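Side-chain contacts in DUF72 domain-containing protein (Thermotoga maritima, PDB 1VPQ), which is of unknown function but belongs to the DUF72 family, whose members are grouped with the TIM-barrel proteins: residues Val29-His34 against Leu41-Ala46; Gly97-Glu102 against Leu141-Glu146; Phe189-Ile194 against Lys230-Asp235. One frame throughout, in Å; residues are numbered along the deposited sequence.

Contact 1 of 3, residues Val29-His34 against Leu41-Ala46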
loop_
_atom_site.group_PDB
_atom_site.type_symbol
_atom_site.label_atom_id
_atom_site.label_comp_id
_atom_site.label_asym_id
_atom_site.label_seq_id
_atom_site.Cartn_x
_atom_site.Cartn_y
_atom_site.Cartn_z
ATOM N N VAL A 29 1.088 -11.474 -19.827
ATOM C CA VAL A 29 2.254 -10.843 -19.239
ATOM C C VAL A 29 2.672 -11.741 -18.080
ATOM O O VAL A 29 3.590 -12.536 -18.239
ATOM C CB VAL A 29 1.962 -9.382 -18.798
ATOM C CG1 VAL A 29 3.186 -8.747 -18.134
ATOM C CG2 VAL A 29 1.522 -8.546 -19.992
ATOM N N VAL A 30 1.982 -11.653 -16.945
ATOM C CA VAL A 30 2.233 -12.571 -15.818
ATOM C C VAL A 30 1.118 -13.582 -15.603
ATOM O O VAL A 30 1.327 -14.597 -14.940
ATOM C CB VAL A 30 2.507 -11.842 -14.479
ATOM C CG1 VAL A 30 3.840 -11.106 -14.542
ATOM C CG2 VAL A 30 1.367 -10.897 -14.104
ATOM N N TYR A 31 -0.066 -13.299 -16.136
ATOM C CA TYR A 31 -1.152 -14.273 -16.156
ATOM C C TYR A 31 -1.217 -14.934 -17.536
ATOM O O TYR A 31 -0.985 -14.271 -18.559
ATOM C CB TYR A 31 -2.509 -13.622 -15.834
ATOM C CG TYR A 31 -2.682 -13.102 -14.420
ATOM C CD1 TYR A 31 -2.048 -13.709 -13.333
ATOM C CD2 TYR A 31 -3.522 -12.024 -14.165
ATOM C CE1 TYR A 31 -2.219 -13.236 -12.043
ATOM C CE2 TYR A 31 -3.705 -11.543 -12.870
ATOM C CZ TYR A 31 -3.050 -12.154 -11.811
ATOM O OH TYR A 31 -3.224 -11.681 -10.526
ATOM N N PRO A 32 -1.560 -16.240 -17.577
ATOM C CA PRO A 32 -1.727 -16.871 -18.874
ATOM C C PRO A 32 -2.827 -16.173 -19.660
ATOM O O PRO A 32 -3.795 -15.688 -19.072
ATOM C CB PRO A 32 -2.136 -18.302 -18.524
ATOM C CG PRO A 32 -1.699 -18.501 -17.123
ATOM C CD PRO A 32 -1.822 -17.181 -16.474
ATOM N N GLU A 33 -2.662 -16.119 -20.976
ATOM C CA GLU A 33 -3.634 -15.488 -21.869
ATOM C C GLU A 33 -5.078 -15.855 -21.528
ATOM O O GLU A 33 -5.952 -14.992 -21.468
ATOM C CB GLU A 33 -3.344 -15.896 -23.311
ATOM C CG GLU A 33 -2.177 -15.167 -23.939
ATOM C CD GLU A 33 -2.579 -13.836 -24.539
ATOM O OE1 GLU A 33 -3.444 -13.818 -25.444
ATOM O OE2 GLU A 33 -2.021 -12.805 -24.123
ATOM N N HIS A 34 -5.303 -17.144 -21.287
ATOM C CA HIS A 34 -6.649 -17.696 -21.160
ATOM C C HIS A 34 -7.044 -18.032 -19.711
ATOM O O HIS A 34 -7.891 -18.909 -19.490
ATOM C CB HIS A 34 -6.771 -18.942 -22.050
ATOM C CG HIS A 34 -6.443 -18.692 -23.494
ATOM N ND1 HIS A 34 -7.271 -17.980 -24.336
ATOM C CD2 HIS A 34 -5.381 -19.071 -24.245
ATOM C CE1 HIS A 34 -6.733 -17.926 -25.541
ATOM N NE2 HIS A 34 -5.586 -18.581 -25.514
ATOM N N LEU A 41 -6.954 -14.642 -8.279
ATOM C CA LEU A 41 -6.451 -14.636 -6.910
ATOM C C LEU A 41 -5.709 -15.937 -6.585
ATOM O O LEU A 41 -4.646 -15.898 -5.985
ATOM C CB LEU A 41 -7.573 -14.381 -5.893
ATOM C CG LEU A 41 -7.110 -14.336 -4.423
ATOM C CD1 LEU A 41 -6.083 -13.226 -4.167
ATOM C CD2 LEU A 41 -8.292 -14.188 -3.487
ATOM N N LYS A 42 -6.277 -17.073 -6.982
ATOM C CA LYS A 42 -5.618 -18.366 -6.795
ATOM C C LYS A 42 -4.274 -18.413 -7.524
ATOM O O LYS A 42 -3.284 -18.878 -6.961
ATOM C CB LYS A 42 -6.509 -19.513 -7.265
ATOM C CG LYS A 42 -5.923 -20.894 -7.002
ATOM C CD LYS A 42 -6.938 -21.964 -7.304
ATOM C CE LYS A 42 -6.448 -23.345 -6.904
ATOM N NZ LYS A 42 -7.569 -24.336 -6.961
ATOM N N TYR A 43 -4.243 -17.917 -8.759
ATOM C CA TYR A 43 -3.001 -17.864 -9.535
ATOM C C TYR A 43 -1.969 -16.951 -8.876
ATOM O O TYR A 43 -0.782 -17.254 -8.858
ATOM C CB TYR A 43 -3.250 -17.398 -10.976
ATOM C CG TYR A 43 -2.127 -17.789 -11.916
ATOM C CD1 TYR A 43 -0.994 -16.986 -12.062
ATOM C CD2 TYR A 43 -2.180 -18.986 -12.636
ATOM C CE1 TYR A 43 0.049 -17.352 -12.923
ATOM C CE2 TYR A 43 -1.143 -19.364 -13.494
ATOM C CZ TYR A 43 -0.033 -18.544 -13.633
ATOM O OH TYR A 43 0.988 -18.915 -14.485
ATOM N N TYR A 44 -2.440 -15.831 -8.347
ATOM C CA TYR A 44 -1.606 -14.881 -7.622
ATOM C C TYR A 44 -0.849 -15.528 -6.435
ATOM O O TYR A 44 0.373 -15.399 -6.340
ATOM C CB TYR A 44 -2.494 -13.720 -7.153
ATOM C CG TYR A 44 -1.808 -12.611 -6.401
ATOM C CD1 TYR A 44 -1.661 -12.675 -5.016
ATOM C CD2 TYR A 44 -1.341 -11.486 -7.060
ATOM C CE1 TYR A 44 -1.040 -11.655 -4.309
ATOM C CE2 TYR A 44 -0.724 -10.447 -6.360
ATOM C CZ TYR A 44 -0.570 -10.542 -4.982
ATOM O OH TYR A 44 0.039 -9.529 -4.274
ATOM N N TRP A 45 -1.563 -16.227 -5.550
ATOM C CA TRP A 45 -0.930 -16.817 -4.352
ATOM C C TRP A 45 -0.350 -18.223 -4.559
ATOM O O TRP A 45 0.689 -18.552 -3.967
ATOM C CB TRP A 45 -1.867 -16.806 -3.124
ATOM C CG TRP A 45 -3.141 -17.637 -3.208
ATOM C CD1 TRP A 45 -4.406 -17.165 -3.427
ATOM C CD2 TRP A 45 -3.275 -19.061 -3.025
ATOM N NE1 TRP A 45 -5.311 -18.198 -3.412
ATOM C CE2 TRP A 45 -4.646 -19.372 -3.173
ATOM C CE3 TRP A 45 -2.371 -20.100 -2.761
ATOM C CZ2 TRP A 45 -5.134 -20.673 -3.070
ATOM C CZ3 TRP A 45 -2.856 -21.399 -2.657
ATOM C CH2 TRP A 45 -4.229 -21.674 -2.812
ATOM N N ALA A 46 -1.016 -19.048 -5.370
ATOM C CA ALA A 46 -0.605 -20.453 -5.553
ATOM C C ALA A 46 0.575 -20.622 -6.508
ATOM O O ALA A 46 1.437 -21.466 -6.281
ATOM C CB ALA A 46 -1.771 -21.294 -6.018
#
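Tyr-31 and Tyr-43 mark the closest backbone approach, their CA atoms 7.8 Å apart, where the irregular chain of Val-29 to His-34 passes the helix of Leu-41 to Ala-46. That spacing is bridged by side chains, chiefly that of Tyr-43, which leaves the helix toward the loop with CG anti to the backbone N (chi1 -160°). Pro-32 comes from the opposite direction and lays its CD over one face of the Tyr-43 ring, 3.9 Å from the centroid and near the normal, a CH-pi contact displaced toward CZ. Tyr-31 slides past the other way: its CD1 comes to 3.7 Å from CD1 of Tyr-43 and meets that ring obliquely, although the planes are nearly perpendicular (88°). Its OH goes on to brush the ring edge of Tyr-44 at CD2, 3.9 Å away. Were Tyr-43 cut back to an alanine, CD and CG of Pro-32 would probably lose the ring face they rest on, and a gap would open beside Tyr-31. With apolar and CH-pi contacts between the segments, the attraction is probably mainly dispersive, whereas the hydroxyls hydrogen-bond Tyr-31 to Phe-21 O, and Tyr-44 to Ile-52 O and Thr-18 N.

Contact 2 of 3, residues Gly97-Glu102 against Leu141-Glu146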
loop_
_atom_site.group_PDB
_atom_site.type_symbol
_atom_site.label_atom_id
_atom_site.label_comp_id
_atom_site.label_asym_id
_atom_site.label_seq_id
_atom_site.Cartn_x
_atom_site.Cartn_y
_atom_site.Cartn_z
ATOM N N GLY A 97 -12.853 20.137 7.303
ATOM C CA GLY A 97 -12.770 20.290 8.759
ATOM C C GLY A 97 -13.669 19.332 9.519
ATOM O O GLY A 97 -14.270 19.696 10.534
ATOM N N LYS A 98 -13.745 18.096 9.034
ATOM C CA LYS A 98 -14.646 17.093 9.597
ATOM C C LYS A 98 -13.877 15.962 10.270
ATOM O O LYS A 98 -12.724 15.700 9.937
ATOM C CB LYS A 98 -15.580 16.557 8.511
ATOM C CG LYS A 98 -16.771 17.468 8.229
ATOM C CD LYS A 98 -17.482 17.090 6.934
ATOM C CE LYS A 98 -18.957 17.466 6.951
ATOM N NZ LYS A 98 -19.212 18.831 7.485
ATOM N N ASP A 99 -14.529 15.317 11.234
ATOM C CA ASP A 99 -13.912 14.272 12.053
ATOM C C ASP A 99 -14.132 12.938 11.357
ATOM O O ASP A 99 -15.265 12.616 10.996
ATOM C CB ASP A 99 -14.545 14.257 13.458
ATOM C CG ASP A 99 -13.752 13.427 14.470
ATOM O OD1 ASP A 99 -13.151 12.406 14.088
ATOM O OD2 ASP A 99 -13.745 13.783 15.668
ATOM N N PRO A 100 -13.057 12.160 11.151
ATOM C CA PRO A 100 -13.197 10.838 10.531
ATOM C C PRO A 100 -13.817 9.738 11.408
ATOM O O PRO A 100 -13.897 8.593 10.966
ATOM C CB PRO A 100 -11.746 10.470 10.177
ATOM C CG PRO A 100 -10.916 11.196 11.197
ATOM C CD PRO A 100 -11.645 12.490 11.442
ATOM N N LYS A 101 -14.256 10.072 12.623
ATOM C CA LYS A 101 -14.798 9.081 13.560
ATOM C C LYS A 101 -15.865 8.186 12.949
ATOM O O LYS A 101 -15.718 6.968 12.952
ATOM C CB LYS A 101 -15.371 9.754 14.815
ATOM N N GLU A 102 -16.934 8.782 12.424
ATOM C CA GLU A 102 -18.069 7.987 11.943
ATOM C C GLU A 102 -17.656 7.105 10.756
ATOM O O GLU A 102 -17.955 5.909 10.741
ATOM C CB GLU A 102 -19.281 8.857 11.588
ATOM C CG GLU A 102 -19.708 9.895 12.657
ATOM C CD GLU A 102 -19.965 9.317 14.062
ATOM O OE1 GLU A 102 -21.022 8.675 14.284
ATOM O OE2 GLU A 102 -19.123 9.545 14.964
ATOM N N LEU A 141 -4.706 14.223 11.608
ATOM C CA LEU A 141 -4.075 12.917 11.782
ATOM C C LEU A 141 -4.299 12.378 13.207
ATOM O O LEU A 141 -4.447 11.170 13.404
ATOM C CB LEU A 141 -2.572 12.975 11.448
ATOM C CG LEU A 141 -2.145 13.152 9.973
ATOM C CD1 LEU A 141 -0.632 13.244 9.855
ATOM C CD2 LEU A 141 -2.668 12.046 9.069
ATOM N N GLU A 142 -4.326 13.269 14.194
ATOM C CA GLU A 142 -4.690 12.881 15.562
ATOM C C GLU A 142 -6.150 12.394 15.651
ATOM O O GLU A 142 -6.446 11.463 16.397
ATOM C CB GLU A 142 -4.435 14.038 16.535
ATOM C CG GLU A 142 -5.063 13.891 17.917
ATOM C CD GLU A 142 -4.557 12.693 18.688
ATOM O OE1 GLU A 142 -3.698 11.958 18.169
ATOM O OE2 GLU A 142 -5.016 12.488 19.828
ATOM N N LYS A 143 -7.049 13.012 14.889
ATOM C CA LYS A 143 -8.452 12.582 14.876
ATOM C C LYS A 143 -8.597 11.193 14.256
ATOM O O LYS A 143 -9.363 10.358 14.748
ATOM C CB LYS A 143 -9.341 13.611 14.169
ATOM C CG LYS A 143 -9.423 14.942 14.927
ATOM C CD LYS A 143 -10.199 15.994 14.157
ATOM C CE LYS A 143 -10.409 17.258 14.983
ATOM N NZ LYS A 143 -11.348 18.212 14.302
ATOM N N LEU A 144 -7.831 10.952 13.198
ATOM C CA LEU A 144 -7.768 9.639 12.545
ATOM C C LEU A 144 -7.227 8.541 13.461
ATOM O O LEU A 144 -7.762 7.437 13.512
ATOM C CB LEU A 144 -6.895 9.715 11.295
ATOM C CG LEU A 144 -6.643 8.396 10.563
ATOM C CD1 LEU A 144 -7.957 7.750 10.126
ATOM C CD2 LEU A 144 -5.753 8.651 9.374
ATOM N N ARG A 145 -6.145 8.846 14.162
ATOM C CA ARG A 145 -5.545 7.899 15.082
ATOM C C ARG A 145 -6.571 7.448 16.134
ATOM O O ARG A 145 -6.806 6.252 16.318
ATOM C CB ARG A 145 -4.314 8.527 15.750
ATOM C CG ARG A 145 -3.767 7.748 16.947
ATOM C CD ARG A 145 -2.978 6.534 16.514
ATOM N NE ARG A 145 -3.806 5.393 16.147
ATOM C CZ ARG A 145 -3.328 4.256 15.649
ATOM N NH1 ARG A 145 -2.021 4.098 15.455
ATOM N NH2 ARG A 145 -4.154 3.268 15.344
ATOM N N GLU A 146 -7.195 8.403 16.808
ATOM C CA GLU A 146 -8.193 8.063 17.825
ATOM C C GLU A 146 -9.515 7.456 17.294
ATOM O O GLU A 146 -10.247 6.836 18.061
ATOM C CB GLU A 146 -8.442 9.251 18.762
ATOM C CG GLU A 146 -9.008 10.513 18.129
ATOM C CD GLU A 146 -8.838 11.742 19.031
ATOM O OE1 GLU A 146 -7.826 11.825 19.761
ATOM O OE2 GLU A 146 -9.718 12.626 19.014
HETATM O O HOH W 1 -11.841 10.909 15.796
#
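Pro-100 and Lys-143 meet where the turn entering helix 101-116 packs on helix 135-147, and Lys-143 can be followed outward from its root. Its CB does the touching: Pro-100 CD lies 3.7 Å from it, the two side chains crossing at about a right angle, and Asp-99 OD1 lies 4.0 Å from the same CB. CG is set anti to the carbonyl carbon (chi1 -66°), and beyond it the chain is extended through CD and CE and carries NZ, at the tip, to 5.2 Å from Asp-99 OD2, too far for a salt bridge.

The proline ring also reaches the next residue of the helix. Pro-100 CG sits 3.7 Å from the backbone N of Leu-144 and makes a looser apolar contact with Leu-144 CB, while the Leu-144 side chain packs on Leu-152 of strand 152-155.

Asp-99 supplies the polar half of the contact. OD1 accepts from Lys-101 N at 3.0 Å, the donor standing 41° out of the carboxylate plane, and so caps the start of helix 101-116. The same oxygen takes a hydrogen from a water at 2.6 Å, and this water gives its other hydrogen to Lys-143 O at 2.7 Å. One carboxylate oxygen thus serves its own helix start and, through the water, the backbone of the neighbouring helix. The direct packing is carried by the proline ring, the polar link is made by water, and the lysine ammonium, not in contact with the carboxylate, may add a weak longer-range attraction.

Contact 3 of 3, residues Phe189-Ile194 against Lys230-Asp235. With SO4 (sulfate ion), chain D.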
loop_
_atom_site.group_PDB
_atom_site.type_symbol
_atom_site.label_atom_id
_atom_site.label_comp_id
_atom_site.label_asym_id
_atom_site.label_seq_id
_atom_site.Cartn_x
_atom_site.Cartn_y
_atom_site.Cartn_z
ATOM N N PHE A 189 6.987 13.617 -2.297
ATOM C CA PHE A 189 7.623 13.177 -1.066
ATOM C C PHE A 189 8.802 12.266 -1.413
ATOM O O PHE A 189 8.671 11.372 -2.255
ATOM C CB PHE A 189 6.609 12.463 -0.163
ATOM C CG PHE A 189 7.083 12.272 1.250
ATOM C CD1 PHE A 189 7.812 11.152 1.600
ATOM C CD2 PHE A 189 6.802 13.209 2.227
ATOM C CE1 PHE A 189 8.263 10.971 2.906
ATOM C CE2 PHE A 189 7.243 13.028 3.532
ATOM C CZ PHE A 189 7.972 11.908 3.871
ATOM N N PRO A 190 9.970 12.499 -0.780
ATOM C CA PRO A 190 11.166 11.714 -1.105
ATOM C C PRO A 190 11.182 10.311 -0.509
ATOM O O PRO A 190 10.291 9.934 0.249
ATOM C CB PRO A 190 12.295 12.545 -0.500
ATOM C CG PRO A 190 11.673 13.208 0.667
ATOM C CD PRO A 190 10.254 13.509 0.256
ATOM N N TYR A 191 12.209 9.554 -0.868
ATOM C CA TYR A 191 12.402 8.200 -0.360
ATOM C C TYR A 191 13.125 8.308 0.957
ATOM O O TYR A 191 14.284 8.679 0.984
ATOM C CB TYR A 191 13.226 7.381 -1.354
ATOM C CG TYR A 191 13.654 6.020 -0.884
ATOM C CD1 TYR A 191 12.806 4.929 -0.997
ATOM C CD2 TYR A 191 14.930 5.813 -0.359
ATOM C CE1 TYR A 191 13.205 3.666 -0.572
ATOM C CE2 TYR A 191 15.340 4.564 0.062
ATOM C CZ TYR A 191 14.476 3.492 -0.049
ATOM O OH TYR A 191 14.873 2.242 0.367
ATOM N N ARG A 192 12.413 8.025 2.041
ATOM C CA ARG A 192 12.986 8.055 3.397
ATOM C C ARG A 192 12.887 6.677 4.054
ATOM O O ARG A 192 11.823 6.303 4.542
ATOM C CB ARG A 192 12.272 9.097 4.286
ATOM C CG ARG A 192 12.521 10.579 3.978
ATOM C CD ARG A 192 13.788 10.789 3.186
ATOM N NE ARG A 192 14.350 12.128 3.236
ATOM C CZ ARG A 192 15.194 12.612 2.332
ATOM N NH1 ARG A 192 15.545 11.890 1.273
ATOM N NH2 ARG A 192 15.672 13.838 2.472
ATOM N N PRO A 193 13.995 5.912 4.076
ATOM C CA PRO A 193 13.917 4.577 4.645
ATOM C C PRO A 193 14.040 4.656 6.167
ATOM O O PRO A 193 15.130 4.532 6.728
ATOM C CB PRO A 193 15.068 3.840 3.966
ATOM C CG PRO A 193 16.058 4.896 3.611
ATOM C CD PRO A 193 15.350 6.224 3.592
ATOM N N ILE A 194 12.890 4.891 6.803
ATOM C CA ILE A 194 12.785 5.207 8.230
ATOM C C ILE A 194 11.649 4.408 8.855
ATOM O O ILE A 194 10.625 4.147 8.203
ATOM C CB ILE A 194 12.508 6.725 8.443
ATOM C CG1 ILE A 194 13.769 7.543 8.173
ATOM C CG2 ILE A 194 12.018 7.029 9.873
ATOM C CD1 ILE A 194 13.474 8.991 7.951
ATOM N N LYS A 230 17.768 -3.547 -6.660
ATOM C CA LYS A 230 18.835 -3.922 -5.733
ATOM C C LYS A 230 19.075 -2.866 -4.654
ATOM O O LYS A 230 19.235 -3.205 -3.481
ATOM C CB LYS A 230 20.138 -4.186 -6.494
ATOM N N THR A 231 19.111 -1.592 -5.051
ATOM C CA THR A 231 19.311 -0.489 -4.105
ATOM C C THR A 231 18.140 -0.394 -3.128
ATOM O O THR A 231 18.338 -0.173 -1.934
ATOM C CB THR A 231 19.517 0.886 -4.816
ATOM O OG1 THR A 231 18.376 1.212 -5.618
ATOM C CG2 THR A 231 20.751 0.872 -5.694
ATOM N N LEU A 232 16.920 -0.574 -3.636
ATOM C CA LEU A 232 15.725 -0.608 -2.779
ATOM C C LEU A 232 15.756 -1.822 -1.861
ATOM O O LEU A 232 15.405 -1.724 -0.683
ATOM C CB LEU A 232 14.440 -0.628 -3.610
ATOM C CG LEU A 232 14.171 0.603 -4.486
ATOM C CD1 LEU A 232 12.988 0.347 -5.412
ATOM C CD2 LEU A 232 13.932 1.844 -3.652
ATOM N N PHE A 233 16.188 -2.956 -2.414
ATOM C CA PHE A 233 16.218 -4.226 -1.691
ATOM C C PHE A 233 17.119 -4.170 -0.457
ATOM O O PHE A 233 16.726 -4.619 0.617
ATOM C CB PHE A 233 16.666 -5.361 -2.625
ATOM C CG PHE A 233 16.911 -6.685 -1.921
ATOM C CD1 PHE A 233 15.854 -7.512 -1.581
ATOM C CD2 PHE A 233 18.198 -7.092 -1.600
ATOM C CE1 PHE A 233 16.082 -8.716 -0.938
ATOM C CE2 PHE A 233 18.426 -8.290 -0.956
ATOM C CZ PHE A 233 17.369 -9.102 -0.626
ATOM N N GLU A 234 18.324 -3.629 -0.608
ATOM C CA GLU A 234 19.271 -3.576 0.510
ATOM C C GLU A 234 18.726 -2.737 1.679
ATOM O O GLU A 234 18.970 -3.056 2.843
ATOM C CB GLU A 234 20.638 -3.064 0.043
ATOM N N ASP A 235 17.975 -1.683 1.359
ATOM C CA ASP A 235 17.294 -0.876 2.373
ATOM C C ASP A 235 16.182 -1.656 3.068
ATOM O O ASP A 235 16.076 -1.617 4.292
ATOM C CB ASP A 235 16.711 0.397 1.756
ATOM C CG ASP A 235 17.772 1.430 1.406
ATOM O OD1 ASP A 235 18.879 1.380 1.977
ATOM O OD2 ASP A 235 17.493 2.307 0.562
HETATM S S SO4 D . 15.284 10.594 -3.010
HETATM O O1 SO4 D . 13.987 11.129 -3.438
HETATM O O2 SO4 D . 15.848 11.382 -1.906
HETATM O O3 SO4 D . 15.138 9.218 -2.577
HETATM O O4 SO4 D . 16.194 10.592 -4.139
#
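Tyr-191 reaches from its loop to helix 226-240 and hydrogen-bonds through OH to Asp-235 OD2 at 2.6 Å. The side chain leaves the backbone toward the helix, and with CG anti to the backbone N (chi1 172°) the ring spans the gap so that OH arrives at Asp-235. The carboxylate of Asp-235 receives the hydroxyl on the anti side of OD2, only 16° out of its plane. OD2 also lies at the ring edge, and ring and carboxylate are turned just 26° apart. One turn earlier on the helix, Leu-232 advances a single branch, CD2, to 3.7 Å from Tyr-191 CE1, meeting the ring obliquely. Pro-193, at the centre of an inverse gamma turn, adds a looser contact from CG to Asp-235 OD2.

At the other end of Tyr-191, its backbone N makes weak hydrogen bonds to O1 and O3 of a sulfate, probably taken from the crystallisation liquor. The Arg-192 chain bends at chi2 and brings NH1 to 3.2 Å from sulfate O2, near the guanidinium plane. Tyr-191 and Leu-232 both pack on Asp-181 of strand 176-181. The loop leaving that strand is thus joined to the helix following strand 199-204, consistent with a beta/alpha (TIM) barrel.

How the contacts relate
The three contacts follow one another along the chain without interleaving. Contact 1 joins the loop after strand 13-18 to helix 40-46; contact 2 joins the start of helix 101-116 to helix 135-147; contact 3 joins the loop before strand 199-204 to helix 226-240. Contacts 1 and 2 lie on opposite sides of the chain's centre, their own centres 39 Å apart, while contact 3 is 29 Å and 30 Å from them, centre to centre. None touches another. They thus lie in separate parts of the layer of helices and loops around the parallel sheet, which carries strand 152-155 behind contact 2 and strand 176-181 behind contact 3, consistent with a TIM-barrel-like fold.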